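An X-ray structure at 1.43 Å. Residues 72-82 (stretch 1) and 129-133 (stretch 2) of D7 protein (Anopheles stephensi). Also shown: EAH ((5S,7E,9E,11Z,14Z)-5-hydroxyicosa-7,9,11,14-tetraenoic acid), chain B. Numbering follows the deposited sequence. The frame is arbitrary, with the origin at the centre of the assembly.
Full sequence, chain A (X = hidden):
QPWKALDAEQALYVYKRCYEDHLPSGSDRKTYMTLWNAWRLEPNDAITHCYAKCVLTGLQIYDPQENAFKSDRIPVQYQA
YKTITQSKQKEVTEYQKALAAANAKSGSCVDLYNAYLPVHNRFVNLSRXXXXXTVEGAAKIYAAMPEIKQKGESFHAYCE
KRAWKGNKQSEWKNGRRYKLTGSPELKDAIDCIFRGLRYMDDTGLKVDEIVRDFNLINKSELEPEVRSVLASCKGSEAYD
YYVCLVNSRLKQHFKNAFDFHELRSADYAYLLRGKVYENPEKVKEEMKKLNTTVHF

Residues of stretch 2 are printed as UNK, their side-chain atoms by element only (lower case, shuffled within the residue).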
ATOM      1  N   ASP A  72      -3.900 -22.492   3.785  1.00  7.18           N
ATOM      2  CA  ASP A  72      -4.368 -22.363   5.158  1.00  7.21           C
ATOM      3  C   ASP A  72      -4.515 -20.918   5.620  1.00  7.01           C
ATOM      4  O   ASP A  72      -5.126 -20.650   6.656  1.00  7.79           O
ATOM      5  CB  ASP A  72      -3.481 -23.157   6.125  1.00  7.06           C
ATOM      6  CG  ASP A  72      -3.659 -24.673   6.008  1.00  8.05           C
ATOM      7  OD1 ASP A  72      -4.445 -25.172   5.176  1.00  8.71           O
ATOM      8  OD2 ASP A  72      -2.979 -25.373   6.774  1.00  8.29           O
ATOM      9  N   ARG A  73      -3.978 -19.985   4.837  1.00  6.40           N
ATOM     10  CA  ARG A  73      -4.136 -18.566   5.152  1.00  6.24           C
ATOM     11  C   ARG A  73      -5.541 -18.071   4.869  1.00  6.05           C
ATOM     12  O   ARG A  73      -5.981 -17.097   5.477  1.00  5.83           O
ATOM     13  CB  ARG A  73      -3.112 -17.709   4.411  1.00  5.88           C
ATOM     14  CG  ARG A  73      -1.686 -17.955   4.896  1.00  5.58           C
ATOM     15  CD  ARG A  73      -0.683 -17.119   4.126  1.00  6.39           C
ATOM     16  NE  ARG A  73       0.688 -17.378   4.579  1.00  8.07           N
ATOM     17  CZ  ARG A  73       1.770 -16.847   4.021  1.00  8.53           C
ATOM     18  NH1 ARG A  73       1.670 -16.057   2.966  1.00  7.75           N
ATOM     19  NH2 ARG A  73       2.971 -17.112   4.509  1.00 10.45           N
ATOM     20  N   ILE A  74      -6.260 -18.756   3.984  1.00  5.93           N
ATOM     21  CA  ILE A  74      -7.609 -18.322   3.614  1.00  5.91           C
ATOM     22  C   ILE A  74      -8.570 -18.383   4.812  1.00  6.03           C
ATOM     23  O   ILE A  74      -9.268 -17.405   5.097  1.00  5.63           O
ATOM     24  CB  ILE A  74      -8.124 -19.059   2.330  1.00  6.28           C
ATOM     25  CG1 ILE A  74      -7.621 -18.336   1.078  1.00  7.40           C
ATOM     26  CG2 ILE A  74      -9.656 -19.144   2.294  1.00  7.08           C
ATOM     27  CD1 ILE A  74      -6.109 -18.197   0.993  1.00 10.67           C
ATOM     28  N   PRO A  75      -8.587 -19.505   5.551  1.00  5.93           N
ATOM     29  CA  PRO A  75      -9.429 -19.498   6.750  1.00  6.21           C
ATOM     30  C   PRO A  75      -8.984 -18.480   7.810  1.00  6.25           C
ATOM     31  O   PRO A  75      -9.828 -17.967   8.539  1.00  6.78           O
ATOM     32  CB  PRO A  75      -9.305 -20.938   7.271  1.00  6.86           C
ATOM     33  CG  PRO A  75      -9.057 -21.737   6.029  1.00  6.87           C
ATOM     34  CD  PRO A  75      -8.117 -20.869   5.225  1.00  6.28           C
ATOM     35  N   VAL A  76      -7.688 -18.174   7.891  1.00  5.90           N
ATOM     36  CA  VAL A  76      -7.210 -17.162   8.838  1.00  5.93           C
ATOM     37  C   VAL A  76      -7.755 -15.781   8.447  1.00  5.40           C
ATOM     38  O   VAL A  76      -8.249 -15.031   9.295  1.00  6.35           O
ATOM     39  CB  VAL A  76      -5.667 -17.154   8.934  1.00  5.94           C
ATOM     40  CG1 VAL A  76      -5.174 -16.011   9.808  1.00  6.71           C
ATOM     41  CG2 VAL A  76      -5.145 -18.494   9.465  1.00  6.52           C
ATOM     42  N   GLN A  77      -7.665 -15.455   7.157  1.00  5.57           N
ATOM     43  CA  GLN A  77      -8.204 -14.205   6.642  1.00  5.30           C
ATOM     44  C   GLN A  77      -9.698 -14.111   6.933  1.00  5.89           C
ATOM     45  O   GLN A  77     -10.186 -13.076   7.388  1.00  5.90           O
ATOM     46  CB  GLN A  77      -7.953 -14.099   5.135  1.00  5.24           C
ATOM     47  CG  GLN A  77      -8.446 -12.790   4.513  1.00  4.91           C
ATOM     48  CD  GLN A  77      -7.655 -11.559   4.953  1.00  5.94           C
ATOM     49  OE1 GLN A  77      -6.513 -11.651   5.395  1.00  5.00           O
ATOM     50  NE2 GLN A  77      -8.267 -10.394   4.816  1.00  4.96           N
ATOM     51  N   TYR A  78     -10.412 -15.196   6.658  1.00  6.33           N
ATOM     52  CA  TYR A  78     -11.835 -15.275   6.975  1.00  6.66           C
ATOM     53  C   TYR A  78     -12.131 -15.044   8.452  1.00  6.64           C
ATOM     54  O   TYR A  78     -12.974 -14.213   8.796  1.00  6.72           O
ATOM     55  CB  TYR A  78     -12.386 -16.637   6.547  1.00  6.93           C
ATOM     56  CG  TYR A  78     -13.765 -16.957   7.097  1.00  7.85           C
ATOM     57  CD1 TYR A  78     -14.860 -16.146   6.800  1.00  8.17           C
ATOM     58  CD2 TYR A  78     -13.974 -18.083   7.891  1.00  8.15           C
ATOM     59  CE1 TYR A  78     -16.127 -16.437   7.289  1.00 10.57           C
ATOM     60  CE2 TYR A  78     -15.251 -18.389   8.387  1.00  9.08           C
ATOM     61  CZ  TYR A  78     -16.311 -17.557   8.074  1.00  9.74           C
ATOM     62  OH  TYR A  78     -17.573 -17.845   8.545  1.00 13.59           O
ATOM     63  N   GLN A  79     -11.456 -15.781   9.322  1.00  6.71           N
ATOM     64  CA  GLN A  79     -11.763 -15.731  10.754  1.00  7.92           C
ATOM     65  C   GLN A  79     -11.577 -14.342  11.344  1.00  7.76           C
ATOM     66  O   GLN A  79     -12.316 -13.950  12.243  1.00  8.35           O
ATOM     67  CB  GLN A  79     -10.894 -16.727  11.522  1.00  8.42           C
ATOM     68  CG  GLN A  79     -11.270 -18.172  11.286  1.00 10.84           C
ATOM     69  CD  GLN A  79     -12.570 -18.565  11.948  1.00 12.36           C
ATOM     70  OE1 GLN A  79     -12.924 -18.041  13.005  1.00 13.98           O
ATOM     71  NE2 GLN A  79     -13.284 -19.506  11.338  1.00 12.55           N
ATOM     72  N   ALA A  80     -10.608 -13.593  10.829  1.00  7.49           N
ATOM     73  CA  ALA A  80     -10.292 -12.278  11.390  1.00  7.42           C
ATOM     74  C   ALA A  80     -11.429 -11.256  11.235  1.00  7.70           C
ATOM     75  O   ALA A  80     -11.519 -10.308  12.021  1.00  8.81           O
ATOM     76  CB  ALA A  80      -9.015 -11.748  10.771  1.00  7.66           C
ATOM     77  N   TYR A  81     -12.300 -11.451  10.241  1.00  7.29           N
ATOM     78  CA  TYR A  81     -13.340 -10.459   9.917  1.00  7.52           C
ATOM     79  C   TYR A  81     -14.711 -11.086   9.707  1.00  7.78           C
ATOM     80  O   TYR A  81     -15.631 -10.429   9.207  1.00  8.01           O
ATOM     81  CB  TYR A  81     -12.945  -9.608   8.687  1.00  7.77           C
ATOM     82  CG  TYR A  81     -11.598  -8.958   8.841  1.00  8.25           C
ATOM     83  CD1 TYR A  81     -11.436  -7.817   9.625  1.00 10.93           C
ATOM     84  CD2 TYR A  81     -10.467  -9.523   8.251  1.00  8.59           C
ATOM     85  CE1 TYR A  81     -10.173  -7.238   9.785  1.00 10.31           C
ATOM     86  CE2 TYR A  81      -9.210  -8.955   8.421  1.00  9.37           C
ATOM     87  CZ  TYR A  81      -9.074  -7.821   9.181  1.00 11.85           C
ATOM     88  OH  TYR A  81      -7.802  -7.300   9.315  1.00 16.09           O
ATOM     89  N   LYS A  82     -14.867 -12.342  10.129  1.00  8.47           N
ATOM     90  CA  LYS A  82     -16.091 -13.111   9.844  1.00  9.69           C
ATOM     91  C   LYS A  82     -17.396 -12.493  10.371  1.00 10.39           C
ATOM     92  O   LYS A  82     -18.453 -12.663   9.752  1.00 11.01           O
ATOM     93  CB  LYS A  82     -15.961 -14.570  10.311  1.00 10.16           C
ATOM     94  CG  LYS A  82     -15.854 -14.743  11.810  1.00 11.66           C
ATOM     95  CD  LYS A  82     -15.773 -16.204  12.239  1.00 15.85           C
ATOM     96  CE  LYS A  82     -15.484 -16.276  13.734  1.00 16.89           C
ATOM     97  NZ  LYS A  82     -15.384 -17.671  14.256  1.00 19.55           N
ATOM     98  N   UNK A 129     -15.159 -10.625  -0.593  1.00  5.70           N
ATOM     99  CA  UNK A 129     -15.576 -10.471   0.801  1.00  6.03           C
ATOM    100  C   UNK A 129     -14.388 -10.650   1.740  1.00  5.27           C
ATOM    101  O   UNK A 129     -14.145  -9.802   2.603  1.00  5.67           O
ATOM    102  c   UNK A 129     -18.026 -11.141   0.480  1.00  8.52           C
ATOM    103  o   UNK A 129     -18.695  -9.408   1.990  1.00 14.26           O
ATOM    104  n   UNK A 129     -18.804  -8.938  -0.200  1.00 13.49           N
ATOM    105  c   UNK A 129     -16.691 -11.455   1.161  1.00  6.24           C
ATOM    106  c   UNK A 129     -18.540  -9.746   0.820  1.00 11.39           C
ATOM    107  N   UNK A 130     -13.614 -11.718   1.545  1.00  4.87           N
ATOM    108  CA  UNK A 130     -12.517 -12.024   2.468  1.00  5.11           C
ATOM    109  C   UNK A 130     -11.414 -10.981   2.439  1.00  4.55           C
ATOM    110  O   UNK A 130     -10.870 -10.621   3.484  1.00  5.17           O
ATOM    111  c   UNK A 130     -13.667 -14.525   3.619  1.00  6.92           C
ATOM    112  c   UNK A 130     -11.909 -13.404   2.191  1.00  4.95           C
ATOM    113  c   UNK A 130     -12.086 -15.872   2.208  1.00  7.01           C
ATOM    114  c   UNK A 130     -12.872 -14.578   2.316  1.00  5.27           C
ATOM    115  N   UNK A 131     -11.078 -10.506   1.239  1.00  4.72           N
ATOM    116  CA  UNK A 131      -9.942  -9.608   1.050  1.00  4.95           C
ATOM    117  C   UNK A 131     -10.338  -8.161   0.752  1.00  5.47           C
ATOM    118  O   UNK A 131      -9.575  -7.405   0.136  1.00  5.29           O
ATOM    119  c   UNK A 131      -8.985 -10.165  -0.021  1.00  5.23           C
ATOM    120  c   UNK A 131      -6.988 -13.791   1.259  1.00  5.41           C
ATOM    121  c   UNK A 131      -8.154 -13.864   0.521  1.00  5.78           C
ATOM    122  c   UNK A 131      -8.278 -11.434   0.419  1.00  4.42           C
ATOM    123  c   UNK A 131      -6.452 -12.552   1.596  1.00  5.27           C
ATOM    124  o   UNK A 131      -6.369 -14.946   1.672  1.00  6.56           O
ATOM    125  c   UNK A 131      -7.099 -11.379   1.172  1.00  4.95           C
ATOM    126  c   UNK A 131      -8.796 -12.698   0.104  1.00  5.30           C
ATOM    127  N   UNK A 132     -11.527  -7.772   1.204  1.00  5.59           N
ATOM    128  CA  UNK A 132     -11.927  -6.354   1.226  1.00  5.82           C
ATOM    129  C   UNK A 132     -11.874  -5.732  -0.162  1.00  6.31           C
ATOM    130  O   UNK A 132     -11.356  -4.626  -0.363  1.00  6.21           O
ATOM    131  n   UNK A 132     -10.080  -7.426   5.268  1.00  5.33           N
ATOM    132  n   UNK A 132     -11.893  -6.857   4.277  1.00  4.99           N
ATOM    133  c   UNK A 132     -10.857  -6.351   3.519  1.00  5.19           C
ATOM    134  c   UNK A 132     -11.083  -5.581   2.254  1.00  5.68           C
ATOM    135  c   UNK A 132     -11.399  -7.508   5.315  1.00  6.02           C
ATOM    136  c   UNK A 132      -9.715  -6.720   4.145  1.00  5.59           C
ATOM    137  N   UNK A 133     -12.420  -6.478  -1.117  1.00  6.24           N
ATOM    138  CA  UNK A 133     -12.410  -6.099  -2.523  1.00  7.26           C
ATOM    139  C   UNK A 133     -13.719  -5.543  -3.061  1.00  7.77           C
ATOM    140  O   UNK A 133     -13.919  -5.511  -4.278  1.00  8.97           O
TER
HETATM  141  O1  EAH B   1     -12.605   0.757  -0.998  1.00 16.83           O
HETATM  142  C1  EAH B   1     -12.377   0.136  -2.067  1.00 19.78           C
HETATM  143  O2  EAH B   1     -12.172   0.720  -3.159  1.00 20.15           O
HETATM  144  C2  EAH B   1     -12.343  -1.380  -2.027  1.00 20.85           C
HETATM  145  C3  EAH B   1     -12.409  -1.973  -3.436  1.00 23.82           C
HETATM  146  C4  EAH B   1     -11.015  -2.249  -3.994  1.00 25.89           C
HETATM  147  C5  EAH B   1     -11.110  -2.799  -5.402  1.00 27.40           C
HETATM  148  O3  EAH B   1     -11.576  -4.047  -5.349  1.00 28.84           O
HETATM  149  C6  EAH B   1      -9.735  -2.787  -6.066  1.00 27.81           C
HETATM  150  C7  EAH B   1      -9.766  -3.477  -7.420  1.00 28.00           C
HETATM  151  C8  EAH B   1      -9.050  -4.809  -7.346  1.00 28.30           C
HETATM  152  C9  EAH B   1      -9.277  -5.557  -8.577  1.00 28.70           C
HETATM  153  C10 EAH B   1      -8.807  -6.799  -8.469  1.00 28.51           C
HETATM  154  C11 EAH B   1      -9.064  -7.504  -9.722  1.00 28.90           C
HETATM  155  C12 EAH B   1      -8.790  -8.797  -9.914  1.00 29.13           C
HETATM  156  C13 EAH B   1      -8.162  -9.683  -8.863  1.00 29.15           C
HETATM  157  C14 EAH B   1      -6.667  -9.700  -9.098  1.00 28.77           C
HETATM  158  C15 EAH B   1      -5.905 -10.793  -9.024  1.00 29.04           C
HETATM  159  C16 EAH B   1      -6.439 -12.162  -8.677  1.00 28.83           C
HETATM  160  C17 EAH B   1      -6.141 -12.448  -7.213  1.00 27.87           C
HETATM  161  C18 EAH B   1      -7.335 -12.087  -6.341  1.00 27.00           C
HETATM  162  C19 EAH B   1      -7.224 -12.761  -4.983  1.00 26.83           C
HETATM  163  C20 EAH B   1      -8.355 -12.331  -4.078  1.00 26.27           C
HETATM  164  O   HOH W   1     -12.014 -11.579   5.863  1.00  6.76           O

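Position 129 carries five side-chain atoms: three carbons in a row, the third bonded to one oxygen and one nitrogen. It is out of reach of stretch 1. A terminal amide on a two-carbon arm is glutamine, and Gln 129 lies in the last part of a helix.

Position 130, also helical, has four carbons, forked at the second. One terminal carbon lies against CG2 of Ile 74 and the other against the ring of Tyr 78, which it approaches obliquely. The fork lies one bond beyond CB, which excludes isoleucine and identifies leucine. The CA of Leu 130 is 5.6 Å from the CA of Tyr 78, the closest CA pair across the two stretches. The CA-to-CB bond points sideways, but the branch ends come nearer: CD1 of Leu 130 is 4.1 Å from CG2 of Ile 74, and CD2 of Leu 130 is 3.8 Å from CD1 of Tyr 78.

Position 131 is the first residue to leave helical phi/psi (-107/26). One carbon leads to a ring of six carbons bearing an oxygen. CG of Gln 77 sits over one face of this ring, and the oxygen at its far end meets CD1 of Ile 74. A hydroxyl-bearing six-membered ring is the signature of tyrosine. CG of Gln 77 is 3.8 Å from the centroid of the Tyr 131 ring and 20° off the normal, a CH-pi contact. OH of Tyr 131 lies 3.3 Å from CD1 of Ile 74, a packing contact with a methyl group.

Position 132 shows one carbon and then a five-membered ring of three carbons and two nitrogens. Its CA-to-CB bond points toward stretch 1, and its ring edge meets the face of Tyr 81, with centroids 4.8 Å apart and planes at 87°. The ring is an imidazole, hence histidine; NE2 of His 132 is 3.6 Å from CE2 of Tyr 81.

Position 133 has no side-chain atoms and does not touch stretch 1; it is therefore glycine. The carbonyl O of Gly 133 accepts a hydrogen bond from O3 of EAH at 3.0 Å.

The contact works around Gln 77, whose CA-to-CB bond points toward stretch 2. With chi1 at -178° (t) and chi2 at 68° (p), its CG rests on the Tyr 131 ring while NE2 of Gln 77 donates to the backbone O of Leu 130 at 2.9 Å, with a nearly straight N-H...O angle of 167°. A water donates to the same O of Leu 130 and to O of Gln 77, its oxygen 2.8 Å from each, bridging the two backbones. Apolar packing at Leu 130 and the aromatic pair at His 132 complete an interface burying 394 Å², both sides summed.

Stretch 2 129-133: QLYHG
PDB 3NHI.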